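Hypoxanthine phosphoribosyltransferase (Bacillus anthracis, PDB 4QYI) probably catalyses the transfer of a phosphoribosyl group from phosphoribosyl pyrophosphate to hypoxanthine or guanine in purine salvage. Local coordinates at residues Glu36-Ile41 with Arg56-Asp61. Residues are numbered along the deposited sequence; the frame is centred on the assembly and turned at random.
Sequences EEIVVI and RHIKND
The right-handed beta-alpha-beta crossover of the phosphoribosyltransferase fold is closed here where its two parallel strands begin: strand 38-43 leads into helix 48-55, and the loop 56-61 returns the chain to lie parallel beside its start as strand 62-71. Asp61, Ile38 and Asn60 carry most of the contact. The carbonyl of Asp61 begins the pairing, its O accepting the N-H of Ile38, N to O 2.9 Å, almost along the C=O axis, and Ile38 then continues the ladder to Thr63. The same O lies 3.4 Å from Glu37 CA in a CH···O contact. The side chains of Asp61 and Glu37 run side by side in the same direction, Asp61 CB against Glu37 CG at 3.9 Å; their carboxylates, turned 62° apart, bring Asp61 OD2 and Glu37 OE2 to 4.5 Å, a proximity that might raise the pKa of either, though weak, long ion pairs to basic side chains of a neighbouring subunit probably offset it. Ile38, with CG1 beside its backbone N (chi1 -60°), crosses Asn60 obliquely and sets CD1 4.0 Å from Asn60 CG, while Ile29 of helix 15-32 packs on it too. Asn60 ND2 in turn donates to Glu36 O, in the plane of both the amide and the carbonyl, at 2.8 Å and a nearly straight 173°.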
ATOM      1  N   GLU A  36      10.996 -18.027  11.753  1.00 54.77           N
ATOM      2  CA  GLU A  36      11.426 -17.777  10.379  1.00 58.84           C
ATOM      3  C   GLU A  36      11.036 -16.426   9.818  1.00 55.10           C
ATOM      4  O   GLU A  36      10.098 -15.791  10.274  1.00 56.56           O
ATOM      5  CB  GLU A  36      10.880 -18.853   9.436  1.00 58.63           C
ATOM      6  CG  GLU A  36      11.232 -20.261   9.890  1.00 64.56           C
ATOM      7  CD  GLU A  36      10.997 -21.320   8.844  1.00 67.49           C
ATOM      8  OE1 GLU A  36      10.504 -22.387   9.239  1.00 69.72           O
ATOM      9  OE2 GLU A  36      11.298 -21.101   7.638  1.00 72.67           O
ATOM     10  N   GLU A  37      11.783 -16.014   8.804  1.00 57.46           N
ATOM     11  CA  GLU A  37      11.524 -14.783   8.055  1.00 57.70           C
ATOM     12  C   GLU A  37      10.360 -15.071   7.108  1.00 57.39           C
ATOM     13  O   GLU A  37      10.137 -16.220   6.737  1.00 54.43           O
ATOM     14  CB  GLU A  37      12.746 -14.392   7.237  1.00 60.49           C
ATOM     15  CG  GLU A  37      14.002 -14.237   8.083  1.00 66.80           C
ATOM     16  CD  GLU A  37      15.224 -13.903   7.248  1.00 70.72           C
ATOM     17  OE1 GLU A  37      15.061 -13.426   6.105  1.00 78.62           O
ATOM     18  OE2 GLU A  37      16.351 -14.122   7.740  1.00 78.05           O
ATOM     19  N   ILE A  38       9.625 -14.031   6.726  1.00 54.23           N
ATOM     20  CA  ILE A  38       8.493 -14.169   5.829  1.00 56.66           C
ATOM     21  C   ILE A  38       8.524 -13.100   4.763  1.00 55.03           C
ATOM     22  O   ILE A  38       8.951 -11.981   5.018  1.00 53.77           O
ATOM     23  CB  ILE A  38       7.164 -13.980   6.586  1.00 59.02           C
ATOM     24  CG1 ILE A  38       7.029 -15.018   7.699  1.00 59.02           C
ATOM     25  CG2 ILE A  38       5.977 -14.101   5.640  1.00 60.69           C
ATOM     26  CD1 ILE A  38       5.884 -14.714   8.644  1.00 60.87           C
ATOM     27  N   VAL A  39       8.086 -13.459   3.554  1.00 49.78           N
ATOM     28  CA  VAL A  39       7.948 -12.501   2.476  1.00 46.01           C
ATOM     29  C   VAL A  39       6.438 -12.354   2.261  1.00 45.24           C
ATOM     30  O   VAL A  39       5.725 -13.339   2.049  1.00 44.90           O
ATOM     31  CB  VAL A  39       8.589 -12.958   1.151  1.00 46.63           C
ATOM     32  CG1 VAL A  39       8.273 -11.960   0.029  1.00 46.37           C
ATOM     33  CG2 VAL A  39      10.094 -13.135   1.315  1.00 47.88           C
ATOM     34  N   VAL A  40       5.960 -11.125   2.350  1.00 44.06           N
ATOM     35  CA  VAL A  40       4.553 -10.833   2.130  1.00 48.12           C
ATOM     36  C   VAL A  40       4.424 -10.177   0.762  1.00 47.07           C
ATOM     37  O   VAL A  40       5.117  -9.218   0.456  1.00 49.68           O
ATOM     38  CB  VAL A  40       3.972  -9.915   3.210  1.00 48.07           C
ATOM     39  CG1 VAL A  40       2.582  -9.442   2.834  1.00 51.29           C
ATOM     40  CG2 VAL A  40       3.919 -10.637   4.530  1.00 52.36           C
ATOM     41  N   ILE A  41       3.581 -10.749  -0.090  1.00 48.07           N
ATOM     42  CA  ILE A  41       3.351 -10.186  -1.402  1.00 43.60           C
ATOM     43  C   ILE A  41       1.901  -9.778  -1.486  1.00 45.29           C
ATOM     44  O   ILE A  41       0.992 -10.616  -1.519  1.00 48.87           O
ATOM     45  CB  ILE A  41       3.675 -11.159  -2.536  1.00 44.72           C
ATOM     46  CG1 ILE A  41       5.157 -11.533  -2.506  1.00 42.67           C
ATOM     47  CG2 ILE A  41       3.364 -10.510  -3.886  1.00 43.23           C
ATOM     48  CD1 ILE A  41       5.476 -12.624  -3.482  1.00 44.86           C
ATOM     49  N   ARG A  56       2.077  -4.978  10.461  1.00 52.91           N
ATOM     50  CA  ARG A  56       2.441  -4.281  11.684  1.00 55.28           C
ATOM     51  C   ARG A  56       2.171  -5.092  12.958  1.00 57.37           C
ATOM     52  O   ARG A  56       2.647  -4.731  14.021  1.00 56.14           O
ATOM     53  CB  ARG A  56       1.802  -2.894  11.742  1.00 56.78           C
ATOM     54  CG  ARG A  56       2.529  -1.916  10.840  1.00 55.81           C
ATOM     55  CD  ARG A  56       1.962  -0.526  10.935  1.00 55.90           C
ATOM     56  NE  ARG A  56       0.704  -0.434  10.223  1.00 56.81           N
ATOM     57  CZ  ARG A  56      -0.018   0.670  10.097  1.00 57.00           C
ATOM     58  NH1 ARG A  56       0.378   1.802  10.684  1.00 58.15           N
ATOM     59  NH2 ARG A  56      -1.144   0.635   9.395  1.00 54.83           N
ATOM     60  N   HIS A  57       1.403  -6.171  12.831  1.00 57.37           N
ATOM     61  CA  HIS A  57       1.139  -7.077  13.938  1.00 60.28           C
ATOM     62  C   HIS A  57       2.008  -8.318  13.856  1.00 58.12           C
ATOM     63  O   HIS A  57       2.027  -9.105  14.791  1.00 61.92           O
ATOM     64  CB  HIS A  57      -0.327  -7.488  13.988  1.00 61.89           C
ATOM     65  CG  HIS A  57      -1.225  -6.384  14.451  1.00 63.45           C
ATOM     66  ND1 HIS A  57      -2.118  -5.738  13.625  1.00 66.27           N
ATOM     67  CD2 HIS A  57      -1.319  -5.770  15.655  1.00 65.90           C
ATOM     68  CE1 HIS A  57      -2.739  -4.792  14.308  1.00 65.54           C
ATOM     69  NE2 HIS A  57      -2.272  -4.791  15.539  1.00 67.06           N
ATOM     70  N   ILE A  58       2.734  -8.495  12.754  1.00 54.49           N
ATOM     71  CA  ILE A  58       3.613  -9.655  12.621  1.00 53.75           C
ATOM     72  C   ILE A  58       4.988  -9.279  13.145  1.00 53.44           C
ATOM     73  O   ILE A  58       5.630  -8.351  12.650  1.00 53.62           O
ATOM     74  CB  ILE A  58       3.691 -10.142  11.163  1.00 52.80           C
ATOM     75  CG1 ILE A  58       2.315 -10.649  10.734  1.00 54.56           C
ATOM     76  CG2 ILE A  58       4.721 -11.254  11.026  1.00 52.60           C
ATOM     77  CD1 ILE A  58       2.200 -10.915   9.243  1.00 54.27           C
ATOM     78  N   LYS A  59       5.463 -10.038  14.116  1.00 55.10           N
ATOM     79  CA  LYS A  59       6.760  -9.736  14.731  1.00 58.63           C
ATOM     80  C   LYS A  59       7.925 -10.369  14.012  1.00 54.33           C
ATOM     81  O   LYS A  59       9.045  -9.935  14.195  1.00 52.90           O
ATOM     82  CB  LYS A  59       6.827 -10.049  16.251  1.00 61.39           C
ATOM     83  CG  LYS A  59       6.104  -9.074  17.219  1.00 72.76           C
ATOM     84  CD  LYS A  59       4.653  -9.442  17.512  1.00 78.83           C
ATOM     85  CE  LYS A  59       4.658 -10.625  18.465  1.00 76.68           C
ATOM     86  NZ  LYS A  59       3.289 -11.166  18.671  1.00 84.43           N
ATOM     87  N   ASN A  60       7.677 -11.408  13.218  1.00 54.52           N
ATOM     88  CA  ASN A  60       8.744 -12.024  12.443  1.00 52.70           C
ATOM     89  C   ASN A  60       9.385 -10.986  11.521  1.00 55.02           C
ATOM     90  O   ASN A  60       8.801  -9.918  11.259  1.00 50.45           O
ATOM     91  CB  ASN A  60       8.207 -13.121  11.515  1.00 50.92           C
ATOM     92  CG  ASN A  60       7.468 -14.227  12.246  1.00 51.54           C
ATOM     93  OD1 ASN A  60       6.484 -13.970  12.932  1.00 54.91           O
ATOM     94  ND2 ASN A  60       7.881 -15.477  12.025  1.00 51.10           N
ATOM     95  N   ASP A  61      10.590 -11.292  11.030  1.00 55.76           N
ATOM     96  CA  ASP A  61      11.238 -10.434  10.024  1.00 56.74           C
ATOM     97  C   ASP A  61      10.397 -10.540   8.776  1.00 52.61           C
ATOM     98  O   ASP A  61      10.286 -11.613   8.203  1.00 50.97           O
ATOM     99  CB  ASP A  61      12.656 -10.886   9.603  1.00 60.98           C
ATOM    100  CG  ASP A  61      13.736 -10.372  10.530  1.00 69.45           C
ATOM    101  OD1 ASP A  61      13.426  -9.557  11.428  1.00 70.64           O
ATOM    102  OD2 ASP A  61      14.908 -10.773  10.348  1.00 85.71           O
TER